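Local coordinates for protein tryptophan halogenase superfamily (Brevundimonas sp. BAL3, PDB 6FRL) that acts as a flavin-dependent halogenase of the tryptophan halogenase superfamily that prefers bromination over chlorination, at residues Ala57-Ile62 and His102-Tyr107; Glu351-Ala356 and Glu391-Phe396; Ile397-Lys402 and Leu451-Gly456; Phe437-Tyr440 and His446-Ser449. All coordinates share one frame; numbering follows the deposited sequence.

Contact 1: Ala57-Ile62 and His102-Tyr107; sequences ATIPTI and HPFGLY
The backbone oxygen of T58 accepts a hydrogen bond from K85 NZ and also sits 4.0 Å from CZ of F104, at the far end of a ring that reaches across to the other chain segment. The threonine hydroxyl looks elsewhere, with OG1 bonded to the carbonyl of L165. The main partner of F104 is P60, whose ring lies over one face of the phenyl. CD of P60 stands 3.7 Å from the centroid of the F104 ring, only 16° off the normal, a CH-pi contact, while CG of P60 comes within 3.6 Å of F104 CG nearer the root of the side chain. With its CG opposite the carbonyl carbon (chi1 -46°), F104 sends the ring out toward the proline.

P60 lies in the turn that runs from strand 55-57 toward helix 61-68, and F104 follows closely on strand 99-103, outermost in a mixed sheet of this halogenase chain; the contact joins the two. An alanine in place of F104 is likely to leave P60 without its CH-pi partner and open a gap between the two segments. I59 adds its CG2 methyl, 4.1 Å from CE1 of F104, the two side chains crossing nearly perpendicular. At the beginning of the helix, the amide of I62 bonds to the carbonyl oxygen of I59, and A164 of strand 164-168 also packs on the phenyl.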
loop_
_atom_site.group_PDB
_atom_site.type_symbol
_atom_site.label_atom_id
_atom_site.label_comp_id
_atom_site.label_asym_id
_atom_site.label_seq_id
_atom_site.Cartn_x
_atom_site.Cartn_y
_atom_site.Cartn_z
ATOM N N ALA B 57 -18.313 20.023 1.107
ATOM C CA ALA B 57 -17.593 19.353 0.039
ATOM C C ALA B 57 -17.178 17.939 0.430
ATOM O O ALA B 57 -17.268 17.546 1.595
ATOM C CB ALA B 57 -16.382 20.174 -0.409
ATOM N N THR B 58 -16.773 17.174 -0.579
ATOM C CA THR B 58 -16.385 15.779 -0.426
ATOM C C THR B 58 -15.215 15.421 -1.352
ATOM O O THR B 58 -14.801 16.245 -2.181
ATOM C CB THR B 58 -17.555 14.844 -0.796
ATOM O OG1 THR B 58 -18.036 15.172 -2.113
ATOM C CG2 THR B 58 -18.666 14.932 0.229
ATOM N N ILE B 59 -14.700 14.202 -1.201
ATOM C CA ILE B 59 -13.777 13.599 -2.143
ATOM C C ILE B 59 -14.498 12.441 -2.871
ATOM O O ILE B 59 -15.599 12.054 -2.497
ATOM C CB ILE B 59 -12.442 13.166 -1.451
ATOM C CG1 ILE B 59 -12.665 12.160 -0.317
ATOM C CG2 ILE B 59 -11.712 14.369 -0.882
ATOM C CD1 ILE B 59 -11.361 11.581 0.185
ATOM N N PRO B 60 -13.892 11.898 -3.939
ATOM C CA PRO B 60 -14.634 10.922 -4.752
ATOM C C PRO B 60 -15.048 9.588 -4.079
ATOM O O PRO B 60 -15.970 8.894 -4.581
ATOM C CB PRO B 60 -13.687 10.669 -5.924
ATOM C CG PRO B 60 -12.887 11.929 -6.019
ATOM C CD PRO B 60 -12.622 12.265 -4.595
ATOM N N THR B 61 -14.395 9.227 -2.980
ATOM C CA THR B 61 -14.829 8.078 -2.218
ATOM C C THR B 61 -16.365 8.130 -1.945
ATOM O O THR B 61 -17.014 7.101 -1.974
ATOM C CB THR B 61 -14.045 7.927 -0.889
ATOM O OG1 THR B 61 -14.167 9.128 -0.090
ATOM C CG2 THR B 61 -12.579 7.607 -1.126
ATOM N N ILE B 62 -16.948 9.307 -1.709
ATOM C CA ILE B 62 -18.394 9.405 -1.361
ATOM C C ILE B 62 -19.325 8.818 -2.455
ATOM O O ILE B 62 -20.379 8.270 -2.141
ATOM C CB ILE B 62 -18.815 10.860 -0.985
ATOM C CG1 ILE B 62 -20.112 10.888 -0.197
ATOM C CG2 ILE B 62 -19.055 11.711 -2.225
ATOM C CD1 ILE B 62 -20.096 10.146 1.114
ATOM N N HIS B 102 -5.998 21.872 -6.991
ATOM C CA HIS B 102 -5.761 20.467 -6.585
ATOM C C HIS B 102 -6.888 19.625 -7.099
ATOM O O HIS B 102 -7.988 19.674 -6.561
ATOM C CB HIS B 102 -5.657 20.325 -5.051
ATOM C CG HIS B 102 -5.513 18.910 -4.575
ATOM N ND1 HIS B 102 -5.737 18.542 -3.260
ATOM C CD2 HIS B 102 -5.213 17.770 -5.242
ATOM C CE1 HIS B 102 -5.603 17.233 -3.148
ATOM N NE2 HIS B 102 -5.263 16.744 -4.333
ATOM N N PRO B 103 -6.635 18.854 -8.158
ATOM C CA PRO B 103 -7.675 18.041 -8.763
ATOM C C PRO B 103 -7.724 16.621 -8.208
ATOM O O PRO B 103 -6.837 16.227 -7.474
ATOM C CB PRO B 103 -7.212 17.993 -10.214
ATOM C CG PRO B 103 -5.718 17.852 -10.084
ATOM C CD PRO B 103 -5.385 18.745 -8.935
ATOM N N PHE B 104 -8.703 15.849 -8.646
ATOM C CA PHE B 104 -8.696 14.379 -8.472
ATOM C C PHE B 104 -8.181 13.744 -9.757
ATOM O O PHE B 104 -8.972 13.429 -10.656
ATOM C CB PHE B 104 -10.093 13.869 -8.128
ATOM C CG PHE B 104 -10.770 14.673 -7.061
ATOM C CD1 PHE B 104 -10.246 14.707 -5.785
ATOM C CD2 PHE B 104 -11.932 15.411 -7.328
ATOM C CE1 PHE B 104 -10.862 15.449 -4.779
ATOM C CE2 PHE B 104 -12.552 16.148 -6.319
ATOM C CZ PHE B 104 -12.011 16.166 -5.053
ATOM N N GLY B 105 -6.858 13.614 -9.860
ATOM C CA GLY B 105 -6.228 12.985 -11.011
ATOM C C GLY B 105 -4.705 13.035 -10.952
ATOM O O GLY B 105 -4.113 13.749 -10.115
ATOM N N LEU B 106 -4.073 12.289 -11.859
ATOM C CA LEU B 106 -2.626 12.383 -12.075
ATOM C C LEU B 106 -2.275 13.471 -13.117
ATOM O O LEU B 106 -3.173 14.005 -13.795
ATOM C CB LEU B 106 -2.048 11.043 -12.529
ATOM C CG LEU B 106 -2.483 9.760 -11.820
ATOM C CD1 LEU B 106 -1.761 8.564 -12.479
ATOM C CD2 LEU B 106 -2.226 9.903 -10.338
ATOM N N TYR B 107 -0.971 13.786 -13.195
ATOM C CA TYR B 107 -0.395 14.735 -14.156
ATOM C C TYR B 107 0.361 14.032 -15.279
ATOM O O TYR B 107 1.262 13.248 -15.034
ATOM C CB TYR B 107 0.575 15.678 -13.452
ATOM C CG TYR B 107 -0.088 16.605 -12.483
ATOM C CD1 TYR B 107 -0.661 17.805 -12.904
ATOM C CD2 TYR B 107 -0.173 16.283 -11.137
ATOM C CE1 TYR B 107 -1.276 18.664 -11.987
ATOM C CE2 TYR B 107 -0.784 17.141 -10.229
ATOM C CZ TYR B 107 -1.341 18.307 -10.651
ATOM O OH TYR B 107 -1.935 19.136 -9.759
#

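Contact 2: Glu351-Ala356 and Glu391-Phe396; sequences ESTSIA and ERVRDF
The phenyl ring of F396 and the carboxylate of E351 meet obliquely, their planes 49° apart, with CD of the glutamate 3.4 Å from CE2 of the phenylalanine. F445 stacks on this ring, while H400 and W450 meet it edge-to-face. Chi1 of E351 (-75°) puts CG beside the backbone N, 3.7 Å from F396 CE2, and a bend at chi2 then carries the carboxylate alongside the ring. One turn earlier on helix 376-402, V393 and T353 reach toward each other tip to tip, CG1 of the valine 3.9 Å from CG2 of the threonine. The loop leading into helix 354-367 thereby packs on this long helix of the tryptophan-halogenase-type fold, and S352 OG bonds to K85 NZ.

Along the helix, R394 grips D395 side-on, NE and NH2 both bonding to OD1, while NH2 of R392 reaches D395 OD2 at 3.0 Å from above the carboxylate plane.

With a leucine at E351, H102 ND1 and H400 NE2 would probably lose their carboxylate mate, each ring then held by its other nitrogen alone. A buried carboxylate with OE1 bonded to H102, OE2 to H400, and F396 along its flank is thus held in one orientation.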
loop_
_atom_site.group_PDB
_atom_site.type_symbol
_atom_site.label_atom_id
_atom_site.label_comp_id
_atom_site.label_asym_id
_atom_site.label_seq_id
_atom_site.Cartn_x
_atom_site.Cartn_y
_atom_site.Cartn_z
ATOM N N GLU B 351 -9.124 20.490 3.120
ATOM C CA GLU B 351 -9.078 19.514 2.061
ATOM C C GLU B 351 -10.295 18.561 2.109
ATOM O O GLU B 351 -10.201 17.392 1.708
ATOM C CB GLU B 351 -7.703 18.815 2.064
ATOM C CG GLU B 351 -6.574 19.690 1.502
ATOM C CD GLU B 351 -6.412 19.642 -0.016
ATOM O OE1 GLU B 351 -7.179 18.971 -0.717
ATOM O OE2 GLU B 351 -5.474 20.292 -0.534
ATOM N N SER B 352 -11.438 19.076 2.579
ATOM C CA SER B 352 -12.734 18.394 2.425
ATOM C C SER B 352 -12.728 16.959 2.987
ATOM O O SER B 352 -13.078 16.022 2.278
ATOM C CB SER B 352 -13.107 18.328 0.920
ATOM O OG SER B 352 -13.072 19.606 0.281
ATOM N N THR B 353 -12.310 16.777 4.239
ATOM C CA THR B 353 -12.040 15.424 4.740
ATOM C C THR B 353 -12.991 14.886 5.793
ATOM O O THR B 353 -12.865 13.743 6.178
ATOM C CB THR B 353 -10.603 15.296 5.307
ATOM O OG1 THR B 353 -10.397 16.306 6.297
ATOM C CG2 THR B 353 -9.540 15.401 4.185
ATOM N N SER B 354 -13.944 15.693 6.245
ATOM C CA SER B 354 -14.864 15.317 7.336
ATOM C C SER B 354 -15.709 14.086 7.003
ATOM O O SER B 354 -15.732 13.090 7.752
ATOM C CB SER B 354 -15.803 16.495 7.656
ATOM O OG SER B 354 -15.113 17.440 8.438
ATOM N N ILE B 355 -16.438 14.185 5.898
ATOM C CA ILE B 355 -17.254 13.107 5.457
ATOM C C ILE B 355 -16.352 11.903 5.131
ATOM O O ILE B 355 -16.662 10.773 5.519
ATOM C CB ILE B 355 -18.199 13.570 4.345
ATOM C CG1 ILE B 355 -19.305 14.414 5.010
ATOM C CG2 ILE B 355 -18.766 12.399 3.544
ATOM C CD1 ILE B 355 -20.323 15.053 4.066
ATOM N N ALA B 356 -15.213 12.156 4.485
ATOM C CA ALA B 356 -14.268 11.103 4.153
ATOM C C ALA B 356 -13.817 10.265 5.361
ATOM O O ALA B 356 -13.625 9.059 5.250
ATOM C CB ALA B 356 -13.069 11.718 3.453
ATOM N N GLU B 391 -3.289 11.205 11.527
ATOM C CA GLU B 391 -1.985 11.859 11.478
ATOM C C GLU B 391 -1.581 12.153 10.019
ATOM O O GLU B 391 -1.021 13.240 9.720
ATOM C CB GLU B 391 -0.890 11.002 12.178
ATOM C CG GLU B 391 -1.007 10.879 13.714
ATOM C CD GLU B 391 -0.137 9.768 14.293
ATOM O OE1 GLU B 391 0.490 8.979 13.532
ATOM O OE2 GLU B 391 -0.061 9.653 15.519
ATOM N N ARG B 392 -1.848 11.198 9.119
ATOM C CA ARG B 392 -1.552 11.395 7.695
ATOM C C ARG B 392 -2.374 12.536 7.069
ATOM O O ARG B 392 -1.862 13.275 6.244
ATOM C CB ARG B 392 -1.682 10.086 6.916
ATOM C CG ARG B 392 -0.821 8.932 7.415
ATOM C CD ARG B 392 0.638 9.111 7.113
ATOM N NE ARG B 392 1.265 10.125 7.962
ATOM C CZ ARG B 392 1.620 9.949 9.233
ATOM N NH1 ARG B 392 1.425 8.780 9.850
ATOM N NH2 ARG B 392 2.172 10.969 9.895
ATOM N N VAL B 393 -3.603 12.751 7.526
ATOM C CA VAL B 393 -4.408 13.904 7.046
ATOM C C VAL B 393 -3.938 15.222 7.673
ATOM O O VAL B 393 -3.849 16.263 6.990
ATOM C CB VAL B 393 -5.921 13.700 7.302
ATOM C CG1 VAL B 393 -6.744 14.938 6.923
ATOM C CG2 VAL B 393 -6.427 12.472 6.538
ATOM N N ARG B 394 -3.683 15.189 8.970
ATOM C CA ARG B 394 -3.047 16.335 9.645
ATOM C C ARG B 394 -1.807 16.889 8.900
ATOM O O ARG B 394 -1.740 18.083 8.586
ATOM C CB ARG B 394 -2.674 15.936 11.072
ATOM C CG ARG B 394 -2.013 17.012 11.922
ATOM C CD ARG B 394 -1.246 16.358 13.044
ATOM N NE ARG B 394 -0.195 15.458 12.553
ATOM C CZ ARG B 394 0.515 14.637 13.325
ATOM N NH1 ARG B 394 0.293 14.601 14.635
ATOM N NH2 ARG B 394 1.449 13.848 12.782
ATOM N N ASP B 395 -0.850 16.006 8.620
ATOM C CA ASP B 395 0.384 16.364 7.909
ATOM C C ASP B 395 0.128 16.978 6.539
ATOM O O ASP B 395 0.767 17.959 6.188
ATOM C CB ASP B 395 1.305 15.142 7.762
ATOM C CG ASP B 395 1.912 14.707 9.085
ATOM O OD1 ASP B 395 1.590 15.306 10.140
ATOM O OD2 ASP B 395 2.702 13.751 9.064
ATOM N N PHE B 396 -0.795 16.418 5.760
ATOM C CA PHE B 396 -1.158 17.058 4.495
ATOM C C PHE B 396 -1.691 18.467 4.716
ATOM O O PHE B 396 -1.300 19.382 3.987
ATOM C CB PHE B 396 -2.170 16.194 3.714
ATOM C CG PHE B 396 -2.421 16.648 2.301
ATOM C CD1 PHE B 396 -1.370 16.731 1.391
ATOM C CD2 PHE B 396 -3.712 16.927 1.854
ATOM C CE1 PHE B 396 -1.604 17.132 0.062
ATOM C CE2 PHE B 396 -3.945 17.323 0.542
ATOM C CZ PHE B 396 -2.878 17.429 -0.355
#

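Contact 3: Ile397-Lys402 and Leu451-Gly456; sequences IILHYK and LAIYDG
L399 places CG opposite its backbone N (chi1 -172°), which carries CD2 across to helix 447-456, while I453 there has CG2 opposite its own backbone N and CG1 opposite the carbonyl carbon (chi1 -56°), spreading two arms toward the neighbouring helix. The first arm meets the leucine: CG2 of I453 is 3.8 Å from CD2 of L399, the two side chains sliding past each other in opposite directions. The same leucine methyl also touches the tyrosine ring beside it, with CD2 of L399 3.9 Å from CE1 of Y454, so one methyl serves two residues in succession.

The second arm of I453 goes to the imidazole of H400, crossing it almost perpendicular. CD1 of I453 lies 3.4 Å from NE2 of H400 and CG1 follows at 3.8 Å from that nitrogen, an apolar cover for an atom whose polar partner is E351. ND1 bonds to the carbonyl of F396 one turn back, and with E351 at NE2 both nitrogens are engaged, which settles how the imidazole is turned.

The helical segments run nearly parallel, 8° apart with axes 10.3 Å from each other, a separation bridged by side chains. Around them, helix 422-434 supplies I428 against L399 and W431 stacked on Y454, and helix 116-125 meets L451 and D455. F90 of strand 87-91 meets the H400 ring, placing this helix pair against the mixed sheet.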
loop_
_atom_site.group_PDB
_atom_site.type_symbol
_atom_site.label_atom_id
_atom_site.label_comp_id
_atom_site.label_asym_id
_atom_site.label_seq_id
_atom_site.Cartn_x
_atom_site.Cartn_y
_atom_site.Cartn_z
ATOM N N ILE B 397 -2.567 18.647 5.724
ATOM C CA ILE B 397 -3.114 19.988 6.038
ATOM C C ILE B 397 -1.994 20.969 6.467
ATOM O O ILE B 397 -1.898 22.075 5.959
ATOM C CB ILE B 397 -4.254 19.919 7.094
ATOM C CG1 ILE B 397 -5.478 19.245 6.451
ATOM C CG2 ILE B 397 -4.619 21.316 7.594
ATOM C CD1 ILE B 397 -6.524 18.746 7.415
ATOM N N ILE B 398 -1.142 20.531 7.385
ATOM C CA ILE B 398 0.003 21.321 7.833
ATOM C C ILE B 398 0.846 21.885 6.661
ATOM O O ILE B 398 1.172 23.090 6.638
ATOM C CB ILE B 398 0.901 20.477 8.774
ATOM C CG1 ILE B 398 0.199 20.302 10.119
ATOM C CG2 ILE B 398 2.263 21.159 8.982
ATOM C CD1 ILE B 398 0.822 19.260 11.011
ATOM N N LEU B 399 1.180 21.015 5.702
ATOM C CA LEU B 399 1.996 21.386 4.544
ATOM C C LEU B 399 1.529 22.661 3.862
ATOM O O LEU B 399 2.377 23.460 3.433
ATOM C CB LEU B 399 2.066 20.241 3.499
ATOM C CG LEU B 399 3.040 20.453 2.336
ATOM C CD1 LEU B 399 4.474 20.519 2.822
ATOM C CD2 LEU B 399 2.903 19.392 1.279
ATOM N N HIS B 400 0.208 22.836 3.744
ATOM C CA HIS B 400 -0.378 23.988 3.052
ATOM C C HIS B 400 0.070 25.321 3.740
ATOM O O HIS B 400 0.412 26.332 3.079
ATOM C CB HIS B 400 -1.909 23.910 3.037
ATOM C CG HIS B 400 -2.501 22.810 2.191
ATOM N ND1 HIS B 400 -2.400 21.473 2.516
ATOM C CD2 HIS B 400 -3.302 22.864 1.084
ATOM C CE1 HIS B 400 -3.079 20.750 1.635
ATOM N NE2 HIS B 400 -3.634 21.569 0.757
ATOM N N TYR B 401 0.072 25.312 5.063
ATOM C CA TYR B 401 0.504 26.478 5.830
ATOM C C TYR B 401 2.033 26.637 5.788
ATOM O O TYR B 401 2.548 27.731 5.589
ATOM C CB TYR B 401 0.066 26.353 7.303
ATOM C CG TYR B 401 -1.420 26.455 7.558
ATOM C CD1 TYR B 401 -2.076 27.697 7.501
ATOM C CD2 TYR B 401 -2.186 25.327 7.899
ATOM C CE1 TYR B 401 -3.444 27.795 7.739
ATOM C CE2 TYR B 401 -3.551 25.430 8.151
ATOM C CZ TYR B 401 -4.169 26.663 8.072
ATOM O OH TYR B 401 -5.506 26.809 8.347
ATOM N N LYS B 402 2.735 25.521 5.996
ATOM C CA LYS B 402 4.197 25.485 6.025
ATOM C C LYS B 402 4.880 26.082 4.796
ATOM O O LYS B 402 5.951 26.669 4.942
ATOM C CB LYS B 402 4.665 24.051 6.228
ATOM C CG LYS B 402 6.185 23.876 6.352
ATOM C CD LYS B 402 6.779 24.759 7.441
ATOM C CE LYS B 402 8.140 24.299 7.911
ATOM N NZ LYS B 402 8.750 25.296 8.842
ATOM N N LEU B 451 2.156 16.294 -4.941
ATOM C CA LEU B 451 2.655 17.008 -6.122
ATOM C C LEU B 451 1.905 18.306 -6.388
ATOM O O LEU B 451 2.532 19.329 -6.631
ATOM C CB LEU B 451 2.597 16.126 -7.355
ATOM C CG LEU B 451 3.182 16.655 -8.669
ATOM C CD1 LEU B 451 4.590 17.225 -8.513
ATOM C CD2 LEU B 451 3.218 15.546 -9.723
ATOM N N ALA B 452 0.573 18.270 -6.319
ATOM C CA ALA B 452 -0.246 19.475 -6.566
ATOM C C ALA B 452 0.073 20.592 -5.570
ATOM O O ALA B 452 0.081 21.784 -5.914
ATOM C CB ALA B 452 -1.731 19.142 -6.520
ATOM N N ILE B 453 0.323 20.203 -4.324
ATOM C CA ILE B 453 0.640 21.184 -3.299
ATOM C C ILE B 453 2.091 21.684 -3.460
ATOM O O ILE B 453 2.336 22.903 -3.430
ATOM C CB ILE B 453 0.343 20.625 -1.894
ATOM C CG1 ILE B 453 -1.145 20.163 -1.797
ATOM C CG2 ILE B 453 0.685 21.657 -0.813
ATOM C CD1 ILE B 453 -2.200 21.143 -2.291
ATOM N N TYR B 454 3.039 20.765 -3.693
ATOM C CA TYR B 454 4.426 21.190 -3.904
ATOM C C TYR B 454 4.479 22.202 -5.054
ATOM O O TYR B 454 5.005 23.308 -4.884
ATOM C CB TYR B 454 5.374 20.013 -4.157
ATOM C CG TYR B 454 5.604 19.089 -2.960
ATOM C CD1 TYR B 454 5.954 19.589 -1.723
ATOM C CD2 TYR B 454 5.503 17.693 -3.091
ATOM C CE1 TYR B 454 6.187 18.730 -0.636
ATOM C CE2 TYR B 454 5.719 16.832 -2.028
ATOM C CZ TYR B 454 6.059 17.352 -0.797
ATOM O OH TYR B 454 6.301 16.520 0.276
ATOM N N ASP B 455 3.855 21.854 -6.173
ATOM C CA ASP B 455 3.844 22.728 -7.335
ATOM C C ASP B 455 3.070 24.014 -7.112
ATOM O O ASP B 455 3.508 25.083 -7.528
ATOM C CB ASP B 455 3.299 22.007 -8.571
ATOM C CG ASP B 455 2.975 22.941 -9.667
ATOM O OD1 ASP B 455 3.948 23.432 -10.263
ATOM O OD2 ASP B 455 1.759 23.202 -9.897
ATOM N N GLY B 456 1.920 23.932 -6.461
ATOM C CA GLY B 456 1.124 25.139 -6.132
ATOM C C GLY B 456 1.859 26.179 -5.293
ATOM O O GLY B 456 1.677 27.379 -5.490
#

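Contact 4: Phe437-Tyr440 and His446-Ser449; sequences FVRY and HPAS
An extended loop, F437 to Y440, passes the first turn of helix 447-456, the CA atoms of F437 and P447 being 6.5 Å apart. H446 occupies the N-cap position, and its carbonyl takes the amide of S449 in a 3.0 Å hydrogen bond between H446 O and S449 N. P447 opens the helix proper, and this residue carries the contact, its ring carbons and its carbonyl meeting two residues of the loop.

CB of P447 lies over one face of the F437 phenyl, 4.0 Å from its centroid and 14° off the normal, which makes a CH-pi contact. The carbonyl oxygen of the same proline approaches the ring as well, P447 O standing 3.6 Å from CE1 of F437. W431 and H117 meet this phenyl with their own rings, so the proline takes part in a larger aromatic cluster.

The second loop partner is met further out on the pyrrolidine. CG of P447 sits over the centre of the R439 guanidinium, 3.7 Å from R439 CZ, and the arginine chain bends at chi3 to bring the flat group above the proline ring. R439 is exposed and poorly ordered, however, so this half of the arrangement is best taken as approximate. Beside it in the loop, V438 packs on E381 of the second subunit.

No hydrogen bond joins the two segments. Contact rests on CH groups of a proline set against an aromatic and a guanidinium face, which probably makes it dependent on shape and on dispersion, with solvent reaching its arginine side.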
loop_
_atom_site.group_PDB
_atom_site.type_symbol
_atom_site.label_atom_id
_atom_site.label_comp_id
_atom_site.label_asym_id
_atom_site.label_seq_id
_atom_site.Cartn_x
_atom_site.Cartn_y
_atom_site.Cartn_z
ATOM N N PHE B 437 8.483 10.409 -3.204
ATOM C CA PHE B 437 7.417 10.496 -2.214
ATOM C C PHE B 437 7.648 9.479 -1.127
ATOM O O PHE B 437 7.815 8.303 -1.416
ATOM C CB PHE B 437 6.084 10.260 -2.903
ATOM C CG PHE B 437 5.823 11.253 -3.997
ATOM C CD1 PHE B 437 5.388 12.537 -3.694
ATOM C CD2 PHE B 437 6.083 10.929 -5.333
ATOM C CE1 PHE B 437 5.194 13.463 -4.698
ATOM C CE2 PHE B 437 5.878 11.866 -6.333
ATOM C CZ PHE B 437 5.433 13.128 -6.024
ATOM N N VAL B 438 7.690 9.937 0.122
ATOM C CA VAL B 438 7.732 9.025 1.255
ATOM C C VAL B 438 6.300 8.522 1.424
ATOM O O VAL B 438 5.335 9.308 1.425
ATOM C CB VAL B 438 8.230 9.736 2.550
ATOM C CG1 VAL B 438 8.120 8.808 3.752
ATOM C CG2 VAL B 438 9.651 10.246 2.361
ATOM N N ARG B 439 6.159 7.217 1.542
ATOM C CA ARG B 439 4.842 6.609 1.632
ATOM C C ARG B 439 4.702 5.910 2.979
ATOM O O ARG B 439 5.460 4.991 3.314
ATOM C CB ARG B 439 4.622 5.653 0.459
ATOM C CG ARG B 439 4.374 6.404 -0.857
ATOM C CD ARG B 439 4.116 5.490 -2.064
ATOM N NE ARG B 439 4.700 6.061 -3.293
ATOM C CZ ARG B 439 4.274 5.851 -4.547
ATOM N NH1 ARG B 439 3.231 5.058 -4.805
ATOM N NH2 ARG B 439 4.900 6.455 -5.561
ATOM N N TYR B 440 3.759 6.397 3.768
ATOM C CA TYR B 440 3.384 5.750 5.003
ATOM C C TYR B 440 2.101 4.950 4.769
ATOM O O TYR B 440 1.483 5.008 3.692
ATOM C CB TYR B 440 3.213 6.802 6.091
ATOM C CG TYR B 440 4.441 7.679 6.361
ATOM C CD1 TYR B 440 5.619 7.145 6.895
ATOM C CD2 TYR B 440 4.420 9.057 6.091
ATOM C CE1 TYR B 440 6.739 7.947 7.146
ATOM C CE2 TYR B 440 5.529 9.876 6.363
ATOM C CZ TYR B 440 6.687 9.309 6.892
ATOM O OH TYR B 440 7.780 10.114 7.135
ATOM N N HIS B 446 -2.847 10.589 -2.077
ATOM C CA HIS B 446 -1.842 9.811 -2.796
ATOM C C HIS B 446 -0.793 10.750 -3.409
ATOM O O HIS B 446 -0.946 11.958 -3.348
ATOM C CB HIS B 446 -2.557 8.913 -3.832
ATOM C CG HIS B 446 -3.565 7.970 -3.213
ATOM N ND1 HIS B 446 -4.925 8.123 -3.382
ATOM C CD2 HIS B 446 -3.408 6.905 -2.383
ATOM C CE1 HIS B 446 -5.561 7.184 -2.704
ATOM N NE2 HIS B 446 -4.665 6.442 -2.080
ATOM N N PRO B 447 0.306 10.216 -3.955
ATOM C CA PRO B 447 1.385 11.088 -4.453
ATOM C C PRO B 447 0.999 12.299 -5.355
ATOM O O PRO B 447 1.584 13.392 -5.206
ATOM C CB PRO B 447 2.259 10.084 -5.218
ATOM C CG PRO B 447 2.200 8.880 -4.333
ATOM C CD PRO B 447 0.743 8.804 -3.962
ATOM N N ALA B 448 0.024 12.126 -6.253
ATOM C CA ALA B 448 -0.370 13.244 -7.143
ATOM C C ALA B 448 -0.958 14.446 -6.371
ATOM O O ALA B 448 -0.848 15.603 -6.806
ATOM C CB ALA B 448 -1.322 12.779 -8.229
ATOM N N SER B 449 -1.570 14.181 -5.219
ATOM C CA SER B 449 -2.091 15.272 -4.414
ATOM C C SER B 449 -0.985 16.049 -3.722
ATOM O O SER B 449 -1.110 17.258 -3.527
ATOM C CB SER B 449 -3.116 14.744 -3.406
ATOM O OG SER B 449 -4.308 14.421 -4.098
#

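The four contacts lie with centres 12 to 15 Å apart, each pair meeting directly. Contact 1 comes first in the chain, then contact 2, then contact 3, and contact 4 is nested inside the loop that contact 3 closes. Helix 376-402 is shared by contacts 2 and 3, helix 447-456 by contacts 3 and 4. Polar bonds also tie them: H102 of contact 1 probably bonds to S449 of contact 4, and E351 of contact 2 probably bonds to H102 and to H400 of contact 3. Edge strand 99-103 and the loop before helix 354-367 are therefore tied to a pair of nearly parallel helices, linking a buried centre (contacts 2 and 3) to the partly buried contact 1 and the surface contact 4.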